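Local coordinates for beta-N-acetylhexosaminidase (Thermotoga neapolitana, PDB 5BZA), which probably hydrolyses terminal non-reducing N-acetyl-D-hexosamine residues from N-acetyl-beta-D-hexosaminides, as a member of glycoside hydrolase family 3, at residues F13-E18 against A374-K379; E19-I24 against M49-R54; P36-L39 against Y43-L46; F45-N50 against S454-F459; S62-E65 against E70-K73. All coordinates share one frame; numbering follows the deposited sequence.

Interaction 1 (F13-E18 against A374-K379)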
# COMPACT_ATOMS: atom_id res chain seq x y z
N PHE B 13 -1.56 17.64 -9.43
CA PHE B 13 -2.82 17.77 -8.73
C PHE B 13 -2.64 17.50 -7.27
O PHE B 13 -2.29 16.39 -6.88
CB PHE B 13 -3.85 16.83 -9.29
CG PHE B 13 -4.27 17.17 -10.68
CD1 PHE B 13 -3.51 16.74 -11.77
CD2 PHE B 13 -5.43 17.87 -10.91
CE1 PHE B 13 -3.91 17.01 -13.03
CE2 PHE B 13 -5.84 18.13 -12.19
CZ PHE B 13 -5.07 17.70 -13.24
N ASP B 14 -2.87 18.54 -6.48
CA ASP B 14 -2.71 18.51 -5.05
C ASP B 14 -4.11 18.43 -4.42
O ASP B 14 -4.27 18.41 -3.19
CB ASP B 14 -1.94 19.76 -4.62
CG ASP B 14 -1.27 19.61 -3.28
OD1 ASP B 14 -0.63 18.54 -3.05
OD2 ASP B 14 -1.31 20.59 -2.50
N ASP B 15 -5.10 18.41 -5.30
CA ASP B 15 -6.49 18.30 -4.91
C ASP B 15 -7.27 17.76 -6.11
O ASP B 15 -6.80 17.84 -7.25
CB ASP B 15 -7.02 19.67 -4.40
CG ASP B 15 -8.35 19.53 -3.62
OD1 ASP B 15 -8.73 18.38 -3.37
OD2 ASP B 15 -8.96 20.53 -3.18
N PHE B 16 -8.44 17.16 -5.85
CA PHE B 16 -9.33 16.71 -6.91
C PHE B 16 -10.73 17.23 -6.60
O PHE B 16 -11.24 17.04 -5.50
CB PHE B 16 -9.33 15.18 -7.04
CG PHE B 16 -10.34 14.68 -8.03
CD1 PHE B 16 -10.22 14.97 -9.38
CD2 PHE B 16 -11.45 13.93 -7.59
CE1 PHE B 16 -11.18 14.51 -10.29
CE2 PHE B 16 -12.39 13.47 -8.48
CZ PHE B 16 -12.26 13.75 -9.84
N ASN B 17 -11.33 17.95 -7.54
CA ASN B 17 -12.53 18.69 -7.22
C ASN B 17 -13.14 19.17 -8.52
O ASN B 17 -12.69 18.75 -9.59
CB ASN B 17 -12.22 19.86 -6.26
CG ASN B 17 -11.06 20.73 -6.76
OD1 ASN B 17 -10.94 21.02 -7.96
ND2 ASN B 17 -10.23 21.19 -5.84
N GLU B 18 -14.17 20.01 -8.45
CA GLU B 18 -14.90 20.34 -9.68
C GLU B 18 -13.99 21.23 -10.54
O GLU B 18 -13.99 21.10 -11.76
CB GLU B 18 -16.26 21.01 -9.38
CG GLU B 18 -17.35 21.08 -10.51
CD GLU B 18 -17.93 19.67 -10.96
OE1 GLU B 18 -17.33 18.62 -10.60
OE2 GLU B 18 -19.02 19.59 -11.59
N ALA B 374 -17.39 15.08 5.10
CA ALA B 374 -18.63 15.86 5.09
C ALA B 374 -18.28 17.31 4.83
O ALA B 374 -18.98 17.99 4.08
CB ALA B 374 -19.40 15.69 6.38
N LYS B 375 -17.20 17.78 5.46
CA LYS B 375 -16.77 19.16 5.26
C LYS B 375 -16.46 19.59 3.81
O LYS B 375 -16.61 20.79 3.50
CB LYS B 375 -15.54 19.44 6.14
CG LYS B 375 -15.94 19.66 7.59
CD LYS B 375 -14.74 19.69 8.51
CE LYS B 375 -15.20 19.94 9.94
NZ LYS B 375 -14.16 19.55 10.95
N ARG B 376 -16.09 18.67 2.92
CA ARG B 376 -15.91 19.01 1.47
C ARG B 376 -17.20 19.41 0.76
O ARG B 376 -17.19 20.14 -0.24
CB ARG B 376 -15.31 17.82 0.71
CG ARG B 376 -13.99 17.35 1.24
CD ARG B 376 -13.31 16.38 0.27
NE ARG B 376 -12.98 16.97 -1.03
CZ ARG B 376 -11.81 17.54 -1.34
NH1 ARG B 376 -10.82 17.59 -0.46
NH2 ARG B 376 -11.64 18.04 -2.55
N PHE B 377 -18.32 18.94 1.31
CA PHE B 377 -19.63 19.00 0.65
C PHE B 377 -20.64 19.90 1.37
O PHE B 377 -21.56 20.43 0.76
CB PHE B 377 -20.21 17.58 0.54
CG PHE B 377 -19.41 16.66 -0.33
CD1 PHE B 377 -19.60 16.63 -1.72
CD2 PHE B 377 -18.47 15.80 0.22
CE1 PHE B 377 -18.84 15.76 -2.53
CE2 PHE B 377 -17.72 14.94 -0.59
CZ PHE B 377 -17.91 14.93 -1.97
N PHE B 378 -20.48 20.04 2.68
CA PHE B 378 -21.48 20.76 3.48
C PHE B 378 -20.83 21.69 4.45
O PHE B 378 -19.80 21.36 5.02
CB PHE B 378 -22.42 19.75 4.27
CG PHE B 378 -23.18 18.83 3.37
CD1 PHE B 378 -24.36 19.24 2.80
CD2 PHE B 378 -22.66 17.60 3.00
CE1 PHE B 378 -25.04 18.44 1.92
CE2 PHE B 378 -23.33 16.80 2.10
CZ PHE B 378 -24.52 17.22 1.56
N LYS B 379 -21.47 22.84 4.68
CA LYS B 379 -21.07 23.63 5.85
C LYS B 379 -21.45 22.82 7.09
O LYS B 379 -22.55 22.25 7.20
CB LYS B 379 -21.75 25.00 5.87
CG LYS B 379 -21.89 25.65 4.54
CD LYS B 379 -22.48 27.04 4.68
CE LYS B 379 -23.94 26.96 4.31
NZ LYS B 379 -24.66 28.25 4.45
O HOH W 1 -7.44 18.02 -0.51
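Arg376 of helix 364-377 reaches to Asp15, in the loop that follows strand 9-13. The two side chains approach from opposite directions and meet in a salt bridge. Arg376 NH2 donates to Asp15 OD1 at 3.0 Å, with an N-H...O angle of 152°. It meets OD1 on the syn side. The carboxylate and guanidinium planes stand 85° apart, so the pair does not form a flat two-bond bridge. The Arg376 chain bends at chi3 (62°), which presents the NH2 edge of the guanidinium to OD1.

Asp15 OD1 has further partners. Phe16 N gives it a weak hydrogen bond, and a water gives another weak one. The same water weakly accepts from Arg376 NH1, at 3.4 Å. Asn17 ND2 donates weakly to Asp15 OD2 at 3.0 Å. Phe16 O lies 3.1 Å from Arg376 NH2, oblique to the guanidinium. Asn17 sits at the N-cap of helix 18-27, and its OD1 accepts from Ala20 N. Its CB lies beside Arg376 NH2.

Leu44 of helix 42-54 touches both Asp15 and Arg376. The bridge joins a loop after a strand of the parallel beta/alpha barrel to the C-terminal domain, a contact between the two domains of this family 3 enzyme.

Interaction 2 (E19-I24 against M49-R54)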
# COMPACT_ATOMS: atom_id res chain seq x y z
N GLU B 19 -13.16 22.07 -9.91
CA GLU B 19 -12.22 22.89 -10.71
C GLU B 19 -11.27 21.96 -11.50
O GLU B 19 -11.08 22.14 -12.71
CB GLU B 19 -11.41 23.86 -9.84
CG GLU B 19 -10.48 24.79 -10.65
CD GLU B 19 -9.73 25.82 -9.79
OE1 GLU B 19 -9.66 25.64 -8.55
OE2 GLU B 19 -9.19 26.81 -10.36
N ALA B 20 -10.70 20.97 -10.80
CA ALA B 20 -9.84 20.00 -11.45
C ALA B 20 -10.52 19.30 -12.64
O ALA B 20 -9.98 19.27 -13.74
CB ALA B 20 -9.34 19.00 -10.44
N ARG B 21 -11.74 18.79 -12.46
CA ARG B 21 -12.44 18.20 -13.59
C ARG B 21 -12.65 19.21 -14.72
O ARG B 21 -12.54 18.85 -15.90
CB ARG B 21 -13.79 17.61 -13.17
CG ARG B 21 -13.72 16.61 -12.03
CD ARG B 21 -15.12 16.10 -11.54
NE ARG B 21 -14.89 15.86 -10.12
CZ ARG B 21 -15.38 16.59 -9.14
NH1 ARG B 21 -16.26 17.54 -9.40
NH2 ARG B 21 -15.04 16.33 -7.89
N GLU B 22 -13.02 20.45 -14.37
CA GLU B 22 -13.22 21.51 -15.36
C GLU B 22 -11.95 21.71 -16.20
O GLU B 22 -12.03 21.70 -17.43
CB GLU B 22 -13.60 22.87 -14.71
CG GLU B 22 -15.10 23.09 -14.34
CD GLU B 22 -15.36 24.40 -13.53
OE1 GLU B 22 -14.50 25.33 -13.58
OE2 GLU B 22 -16.44 24.51 -12.87
N VAL B 23 -10.80 21.90 -15.54
CA VAL B 23 -9.54 22.15 -16.26
C VAL B 23 -9.19 20.96 -17.13
O VAL B 23 -8.88 21.13 -18.30
CB VAL B 23 -8.36 22.43 -15.32
CG1 VAL B 23 -7.05 22.46 -16.10
CG2 VAL B 23 -8.60 23.72 -14.60
N ILE B 24 -9.31 19.76 -16.56
CA ILE B 24 -8.95 18.55 -17.31
C ILE B 24 -9.83 18.43 -18.55
O ILE B 24 -9.34 18.14 -19.65
CB ILE B 24 -9.10 17.29 -16.46
CG1 ILE B 24 -7.98 17.21 -15.43
CG2 ILE B 24 -8.98 16.05 -17.30
CD1 ILE B 24 -8.12 16.02 -14.47
N MET B 49 -8.86 8.55 -9.91
CA MET B 49 -8.58 7.47 -10.86
C MET B 49 -9.84 7.07 -11.67
O MET B 49 -9.77 6.83 -12.89
CB MET B 49 -8.02 6.24 -10.15
CG MET B 49 -6.66 6.46 -9.59
SD MET B 49 -5.36 6.99 -10.76
CE MET B 49 -5.30 5.62 -11.89
N ASN B 50 -10.99 7.02 -10.99
CA ASN B 50 -12.25 6.73 -11.68
C ASN B 50 -12.60 7.83 -12.72
O ASN B 50 -12.99 7.55 -13.85
CB ASN B 50 -13.38 6.57 -10.63
CG ASN B 50 -14.63 5.99 -11.22
OD1 ASN B 50 -14.58 5.03 -11.98
ND2 ASN B 50 -15.78 6.54 -10.84
N PHE B 51 -12.49 9.09 -12.31
CA PHE B 51 -12.62 10.19 -13.25
C PHE B 51 -11.66 10.05 -14.46
O PHE B 51 -12.07 10.26 -15.62
CB PHE B 51 -12.40 11.52 -12.53
CG PHE B 51 -12.46 12.70 -13.44
CD1 PHE B 51 -13.67 13.25 -13.81
CD2 PHE B 51 -11.28 13.25 -13.96
CE1 PHE B 51 -13.72 14.33 -14.67
CE2 PHE B 51 -11.32 14.34 -14.82
CZ PHE B 51 -12.53 14.88 -15.18
N LEU B 52 -10.40 9.70 -14.21
CA LEU B 52 -9.43 9.64 -15.32
C LEU B 52 -9.80 8.54 -16.30
O LEU B 52 -9.67 8.73 -17.51
CB LEU B 52 -8.00 9.43 -14.79
CG LEU B 52 -7.45 10.62 -13.98
CD1 LEU B 52 -6.10 10.27 -13.30
CD2 LEU B 52 -7.33 11.81 -14.88
N SER B 53 -10.32 7.42 -15.79
CA SER B 53 -10.69 6.27 -16.66
C SER B 53 -11.79 6.61 -17.69
O SER B 53 -11.92 5.96 -18.73
CB SER B 53 -11.15 5.09 -15.83
OG SER B 53 -12.52 5.27 -15.45
N ARG B 54 -12.59 7.61 -17.36
CA ARG B 54 -13.71 8.02 -18.19
C ARG B 54 -13.43 9.23 -19.10
O ARG B 54 -14.26 9.64 -19.91
CB ARG B 54 -14.83 8.34 -17.23
CG ARG B 54 -15.18 7.09 -16.50
CD ARG B 54 -16.19 7.36 -15.43
NE ARG B 54 -16.89 6.13 -15.12
CZ ARG B 54 -18.06 6.10 -14.51
NH1 ARG B 54 -18.63 7.25 -14.10
NH2 ARG B 54 -18.66 4.92 -14.31
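Phe51 of helix 42-54 lies between Arg21 and Ile24 of helix 18-27 and carries most of this contact. The two helices are neighbours that follow the first two strands of the barrel, 9-13 and 31-34. They run nearly parallel, their local axes 11.9 Å apart at an angle of 21°.

The first kind of interaction is CH-pi. Arg21 CG stands over one face of the Phe51 ring, 3.8 Å from its centroid and off-centre, nearer the CE1 side. Arg21 CB is also close, 3.6 Å from Phe51 CZ. The aliphatic part of the arginine makes this contact, and its guanidinium plane is turned 68° from the ring. The charged end has other partners: Arg21 NH1 forms a salt bridge with Glu18, and the guanidinium makes a cation-pi contact with Phe16.

The second kind is apolar packing. Ile24 CD1 comes obliquely to Phe51 CE2 at 3.6 Å, with CG2 close to the same carbon. Ile24 and Phe51 run alongside one another in opposing senses. Phe51 CG is anti to the backbone N (chi1 177°), which sends the ring out across the gap between the helices. Ile24 CD1 also touches Leu52 CD2, at 4.3 Å.

Beyond the pair, Phe16 meets the Phe51 ring, and Ile24 packs on Phe13 of strand 9-13. Leu52 touches Val32 of strand 31-34. Farther along, Arg54 shares a cadmium site with Glu327.

Between 19-24 and 49-54 the contacts are all carbon to carbon. The arginine lends its methylenes to the apolar layer, while its charged end is paired with Glu18 and lies against Phe16.

Interaction 3 (P36-L39 against Y43-L46)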
# COMPACT_ATOMS: atom_id res chain seq x y z
N PRO B 36 0.72 14.33 -2.98
CA PRO B 36 0.17 13.89 -1.69
C PRO B 36 -1.17 14.53 -1.26
O PRO B 36 -1.95 13.89 -0.54
CB PRO B 36 1.28 14.27 -0.71
CG PRO B 36 2.53 14.15 -1.53
CD PRO B 36 2.16 14.67 -2.88
N GLY B 37 -1.48 15.73 -1.72
CA GLY B 37 -2.74 16.37 -1.41
C GLY B 37 -3.91 15.47 -1.81
O GLY B 37 -5.00 15.53 -1.21
N VAL B 38 -3.72 14.69 -2.88
CA VAL B 38 -4.71 13.73 -3.32
C VAL B 38 -4.41 12.36 -2.72
O VAL B 38 -5.31 11.71 -2.19
CB VAL B 38 -4.76 13.64 -4.84
CG1 VAL B 38 -5.68 12.46 -5.29
CG2 VAL B 38 -5.28 14.94 -5.39
N LEU B 39 -3.16 11.93 -2.78
CA LEU B 39 -2.79 10.58 -2.36
C LEU B 39 -3.05 10.35 -0.88
O LEU B 39 -3.38 9.23 -0.48
CB LEU B 39 -1.34 10.31 -2.68
CG LEU B 39 -1.08 10.36 -4.19
CD1 LEU B 39 0.41 10.53 -4.47
CD2 LEU B 39 -1.57 9.09 -4.86
N TYR B 43 -9.99 8.26 -0.52
CA TYR B 43 -11.26 8.45 -1.23
C TYR B 43 -11.03 9.39 -2.41
O TYR B 43 -11.57 9.16 -3.52
CB TYR B 43 -12.36 8.97 -0.30
CG TYR B 43 -12.03 10.24 0.47
CD1 TYR B 43 -11.41 10.17 1.71
CD2 TYR B 43 -12.37 11.49 -0.04
CE1 TYR B 43 -11.12 11.30 2.41
CE2 TYR B 43 -12.07 12.65 0.66
CZ TYR B 43 -11.44 12.55 1.90
OH TYR B 43 -11.13 13.71 2.61
N LEU B 44 -10.23 10.44 -2.21
CA LEU B 44 -9.94 11.36 -3.33
C LEU B 44 -9.16 10.69 -4.43
O LEU B 44 -9.52 10.78 -5.61
CB LEU B 44 -9.16 12.59 -2.87
CG LEU B 44 -9.84 13.91 -2.52
CD1 LEU B 44 -8.81 15.01 -2.76
CD2 LEU B 44 -11.11 14.16 -3.33
N PHE B 45 -8.08 10.01 -4.05
CA PHE B 45 -7.27 9.29 -5.03
C PHE B 45 -8.12 8.34 -5.90
O PHE B 45 -8.12 8.44 -7.14
CB PHE B 45 -6.14 8.55 -4.28
CG PHE B 45 -5.39 7.57 -5.12
CD1 PHE B 45 -4.68 7.99 -6.25
CD2 PHE B 45 -5.44 6.20 -4.83
CE1 PHE B 45 -4.00 7.06 -7.07
CE2 PHE B 45 -4.76 5.26 -5.63
CZ PHE B 45 -4.05 5.70 -6.76
N LEU B 46 -8.94 7.49 -5.26
CA LEU B 46 -9.77 6.54 -5.99
C LEU B 46 -10.81 7.22 -6.88
O LEU B 46 -11.01 6.79 -8.05
CB LEU B 46 -10.49 5.60 -5.00
CG LEU B 46 -9.58 4.71 -4.17
CD1 LEU B 46 -10.38 3.88 -3.15
CD2 LEU B 46 -8.77 3.80 -5.10
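Val38 CG1 is the bump that fits against the first turn of helix 42-54. It rests on the backbone of Phe45, 3.6 Å from Phe45 CA. On one flank it meets Phe45 CB at 4.1 Å, on another Leu44 CB at 4.2 Å. The hollow is thus made of main chain and the two CB atoms. Val38 CG1 lies anti to its own backbone N (chi1 172°), which directs that branch into the hollow.

Leu39 fills a second place. Its CD2 methyl comes obliquely to the Phe45 ring, 3.6 Å from CD1 and 3.9 Å from CE1. The Phe45 side chain crosses that of Leu39 at a slant. Leu44 contributes less: its CD1 lies 4.1 Å from Gly37 O.

Helix 36-39 is a single short turn, and the chain folds back sharply after it. Leu39 and Phe45 have their CA atoms only 5.4 Å apart. Ile34 of strand 31-34 touches both residues, and Leu72 reaches Leu39 from a neighbouring loop.

The side-chain contacts are apolar, and the methyls also lie on backbone atoms. This fit is consistent with the short turn being held to helix 42-54 by shape and burial of apolar surface.

Interaction 4 (F45-N50 against S454-F459)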
# COMPACT_ATOMS: atom_id res chain seq x y z
N PHE B 45 -8.08 10.01 -4.05
CA PHE B 45 -7.27 9.29 -5.03
C PHE B 45 -8.12 8.34 -5.90
O PHE B 45 -8.12 8.44 -7.14
CB PHE B 45 -6.14 8.55 -4.28
CG PHE B 45 -5.39 7.57 -5.12
CD1 PHE B 45 -4.68 7.99 -6.25
CD2 PHE B 45 -5.44 6.20 -4.83
CE1 PHE B 45 -4.00 7.06 -7.07
CE2 PHE B 45 -4.76 5.26 -5.63
CZ PHE B 45 -4.05 5.70 -6.76
N LEU B 46 -8.94 7.49 -5.26
CA LEU B 46 -9.77 6.54 -5.99
C LEU B 46 -10.81 7.22 -6.88
O LEU B 46 -11.01 6.79 -8.05
CB LEU B 46 -10.49 5.60 -5.00
CG LEU B 46 -9.58 4.71 -4.17
CD1 LEU B 46 -10.38 3.88 -3.15
CD2 LEU B 46 -8.77 3.80 -5.10
N ASP B 47 -11.45 8.28 -6.37
CA ASP B 47 -12.42 8.98 -7.18
C ASP B 47 -11.73 9.65 -8.39
O ASP B 47 -12.28 9.67 -9.51
CB ASP B 47 -13.19 10.02 -6.35
CG ASP B 47 -14.42 10.58 -7.11
OD1 ASP B 47 -15.04 9.83 -7.91
OD2 ASP B 47 -14.77 11.77 -6.92
N PHE B 48 -10.53 10.21 -8.18
CA PHE B 48 -9.72 10.79 -9.29
C PHE B 48 -9.39 9.71 -10.34
O PHE B 48 -9.62 9.90 -11.53
CB PHE B 48 -8.43 11.42 -8.72
CG PHE B 48 -7.70 12.38 -9.65
CD1 PHE B 48 -8.24 12.77 -10.87
CD2 PHE B 48 -6.48 12.94 -9.25
CE1 PHE B 48 -7.57 13.69 -11.69
CE2 PHE B 48 -5.81 13.85 -10.04
CZ PHE B 48 -6.35 14.23 -11.27
N MET B 49 -8.86 8.55 -9.91
CA MET B 49 -8.58 7.47 -10.86
C MET B 49 -9.84 7.07 -11.67
O MET B 49 -9.77 6.83 -12.89
CB MET B 49 -8.02 6.24 -10.15
CG MET B 49 -6.66 6.46 -9.59
SD MET B 49 -5.36 6.99 -10.76
CE MET B 49 -5.30 5.62 -11.89
N ASN B 50 -10.99 7.02 -10.99
CA ASN B 50 -12.25 6.73 -11.68
C ASN B 50 -12.60 7.83 -12.72
O ASN B 50 -12.99 7.55 -13.85
CB ASN B 50 -13.38 6.57 -10.63
CG ASN B 50 -14.63 5.99 -11.22
OD1 ASN B 50 -14.58 5.03 -11.98
ND2 ASN B 50 -15.78 6.54 -10.84
N SER B 454 -17.25 5.52 0.39
CA SER B 454 -18.72 5.33 0.37
C SER B 454 -19.52 6.53 0.92
O SER B 454 -20.55 6.92 0.38
CB SER B 454 -19.10 4.08 1.17
OG SER B 454 -18.85 2.93 0.42
N VAL B 455 -19.06 7.04 2.05
CA VAL B 455 -19.61 8.25 2.62
C VAL B 455 -19.49 9.43 1.63
O VAL B 455 -20.47 10.12 1.33
CB VAL B 455 -18.88 8.55 3.93
CG1 VAL B 455 -19.36 9.86 4.54
CG2 VAL B 455 -19.07 7.38 4.86
N TYR B 456 -18.29 9.58 1.05
CA TYR B 456 -18.00 10.58 0.02
C TYR B 456 -19.02 10.44 -1.10
O TYR B 456 -19.69 11.41 -1.51
CB TYR B 456 -16.56 10.36 -0.49
CG TYR B 456 -16.08 11.15 -1.69
CD1 TYR B 456 -16.44 10.78 -2.99
CD2 TYR B 456 -15.22 12.22 -1.52
CE1 TYR B 456 -15.97 11.48 -4.09
CE2 TYR B 456 -14.72 12.94 -2.62
CZ TYR B 456 -15.10 12.56 -3.90
OH TYR B 456 -14.61 13.26 -4.98
N LYS B 457 -19.22 9.20 -1.56
CA LYS B 457 -20.16 8.99 -2.64
C LYS B 457 -21.60 9.27 -2.21
O LYS B 457 -22.42 9.74 -3.01
CB LYS B 457 -20.05 7.57 -3.19
CG LYS B 457 -18.84 7.36 -4.07
CD LYS B 457 -18.89 8.29 -5.28
CE LYS B 457 -17.56 8.34 -6.03
NZ LYS B 457 -17.67 9.13 -7.29
N SER B 458 -21.91 9.04 -0.93
CA SER B 458 -23.28 9.29 -0.45
C SER B 458 -23.54 10.80 -0.45
O SER B 458 -24.63 11.24 -0.85
CB SER B 458 -23.52 8.64 0.92
OG SER B 458 -23.11 9.44 2.01
N PHE B 459 -22.53 11.60 -0.09
CA PHE B 459 -22.70 13.06 -0.14
C PHE B 459 -22.88 13.50 -1.59
O PHE B 459 -23.73 14.36 -1.90
CB PHE B 459 -21.54 13.79 0.53
CG PHE B 459 -21.40 13.50 1.99
CD1 PHE B 459 -22.54 13.30 2.78
CD2 PHE B 459 -20.16 13.39 2.57
CE1 PHE B 459 -22.42 13.01 4.11
CE2 PHE B 459 -20.03 13.11 3.92
CZ PHE B 459 -21.17 12.92 4.70
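Asp47 of helix 42-54 holds two residues of helix 452-463 with its two carboxylate oxygens. This is a buried helix-to-helix contact between the barrel domain and the C-terminal domain. Lys457 NZ makes a salt bridge to Asp47 OD1 at 2.8 Å. The lysine comes from well above the carboxylate plane, 54° out of it. Tyr456 OH donates to Asp47 OD2 in a very short hydrogen bond of 2.5 Å.

The acid has CG anti to its backbone N (chi1 -168°), which carries it across to the other helix. Tyr456 meets it at about a right angle, with the ring plane 71° from the carboxylate. OD2 lies at the edge of the ring, near its plane. Lys457 bends at chi2, and its chain brings NZ to the other oxygen.

Lys457 NZ has further partners in Glu330 and Gln460. The buried ammonium is thus gripped by two carboxylates and an amide oxygen, which would probably keep it charged. Glu330 has been seen as a zinc ligand in a structure of this protein, though no metal is bound to it here.

Around the polar centre, Phe16 packs on Asp47, and Phe377 meets Tyr456 edge-to-face. Ala329 of helix 323-331 touches Lys457. The methylene next to the ammonium also lies against the acid: Lys457 CE is 3.5 Å from Asp47 OD1.

Interaction 5 (S62-E65 against E70-K73)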
# COMPACT_ATOMS: atom_id res chain seq x y z
N SER B 62 3.67 9.55 -10.60
CA SER B 62 3.93 9.97 -9.23
C SER B 62 5.41 10.28 -9.05
O SER B 62 6.24 9.90 -9.90
CB SER B 62 3.53 8.89 -8.24
OG SER B 62 4.52 7.87 -8.27
N ASP B 63 5.74 10.89 -7.91
CA ASP B 63 7.13 11.10 -7.52
C ASP B 63 7.62 10.02 -6.56
O ASP B 63 8.47 10.29 -5.70
CB ASP B 63 7.35 12.46 -6.84
CG ASP B 63 7.25 13.62 -7.79
OD1 ASP B 63 7.60 13.45 -8.96
OD2 ASP B 63 6.88 14.73 -7.32
N HIS B 64 7.09 8.82 -6.67
CA HIS B 64 7.44 7.80 -5.72
C HIS B 64 8.78 7.17 -6.07
O HIS B 64 8.84 6.16 -6.75
CB HIS B 64 6.34 6.72 -5.59
CG HIS B 64 6.56 5.81 -4.43
ND1 HIS B 64 6.02 6.05 -3.18
CD2 HIS B 64 7.36 4.73 -4.28
CE1 HIS B 64 6.44 5.12 -2.34
NE2 HIS B 64 7.26 4.31 -2.98
N GLU B 65 9.86 7.76 -5.55
CA GLU B 65 11.21 7.34 -5.88
C GLU B 65 11.66 6.15 -5.09
O GLU B 65 12.55 5.39 -5.51
CB GLU B 65 12.22 8.48 -5.62
CG GLU B 65 12.07 9.67 -6.54
CD GLU B 65 13.05 10.83 -6.23
OE1 GLU B 65 13.92 10.73 -5.35
OE2 GLU B 65 12.93 11.86 -6.92
N GLU B 70 8.75 9.25 -0.87
CA GLU B 70 7.79 8.14 -0.98
C GLU B 70 6.41 8.74 -0.76
O GLU B 70 6.17 9.38 0.24
CB GLU B 70 8.12 7.03 0.05
CG GLU B 70 9.31 6.12 -0.41
CD GLU B 70 9.79 5.10 0.60
OE1 GLU B 70 9.53 5.30 1.81
OE2 GLU B 70 10.40 4.06 0.19
N VAL B 71 5.51 8.58 -1.73
CA VAL B 71 4.20 9.21 -1.64
C VAL B 71 3.06 8.17 -1.73
O VAL B 71 1.93 8.47 -1.40
CB VAL B 71 4.02 10.23 -2.72
CG1 VAL B 71 5.04 11.37 -2.50
CG2 VAL B 71 4.19 9.57 -4.07
N LEU B 72 3.40 6.95 -2.14
CA LEU B 72 2.43 5.88 -2.29
C LEU B 72 2.52 4.93 -1.11
O LEU B 72 3.50 4.20 -0.94
CB LEU B 72 2.66 5.12 -3.60
CG LEU B 72 2.51 5.87 -4.92
CD1 LEU B 72 2.75 4.95 -6.14
CD2 LEU B 72 1.13 6.55 -4.98
N LYS B 73 1.46 4.89 -0.29
CA LYS B 73 1.50 4.00 0.85
C LYS B 73 1.44 2.54 0.39
O LYS B 73 1.79 1.64 1.15
CB LYS B 73 0.37 4.28 1.81
CG LYS B 73 -0.97 3.79 1.34
CD LYS B 73 -1.94 3.99 2.46
CE LYS B 73 -3.29 3.44 2.15
NZ LYS B 73 -4.12 3.76 3.33
O HOH W 2 9.40 2.56 -1.68
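His64, the centre of an inverse gamma turn, lies beside Glu70 with their CA atoms 4.8 Å apart, where the loop after strand 59-62 of the barrel doubles back. The imidazole carries the contact. Its ND1 accepts two backbone N-H groups. Val71 N donates at 3.0 Å with an angle of 144°, and Leu72 N at the same distance but straighter, 163°. Both donors are tilted from the ring plane.

His64 CG is anti to the backbone N (chi1 -169°), which brings the ring over to these amides. At the other end of the ring, a water lies 3.1 Å from NE2 and donates to Glu70 OE2. The Glu70 carboxylate is nearly parallel to the imidazole, and it is also held by Phe78 N. Its OE1 pairs with Lys451 of the second subunit.

Carbon contacts close the loop. Glu70 CB lies 3.5 Å from His64 CE1. Leu72 CG and Val71 CG2 lie 4.0 and 3.9 Å from His64 CB. Ser62 OG accepts from His64 N, 3.2 Å away, in an ST turn that fixes the start of the bend. Met103 of helix 89-106 covers both His64 and Leu72. The side chain of Asp63 lies about 7 Å from that of the metal ligand Asp245.

Two N-H donors at ND1 are consistent with an unprotonated ND1, an acceptor that ties down the returning limb of the loop.

Interactions 1 to 4 form one connected region around helix 42-54, which interactions 2, 3 and 4 share. Their centres lie 10 to 14 Å apart. Interaction 5 is set apart, 12 Å from interaction 3, which it touches, and 21 to 22 Å from the others. Along the chain, interaction 3 is nested inside interaction 2, and both 3 and 5 precede the long return to the C-terminal domain. Interactions 1 and 4 make that return, crossing each other in sequence and joining helices 364-377 and 452-463 to the barrel domain. Helix 42-54 thus links the barrel's early strands to the second domain, while interactions 3, 4 and 5 border the second subunit.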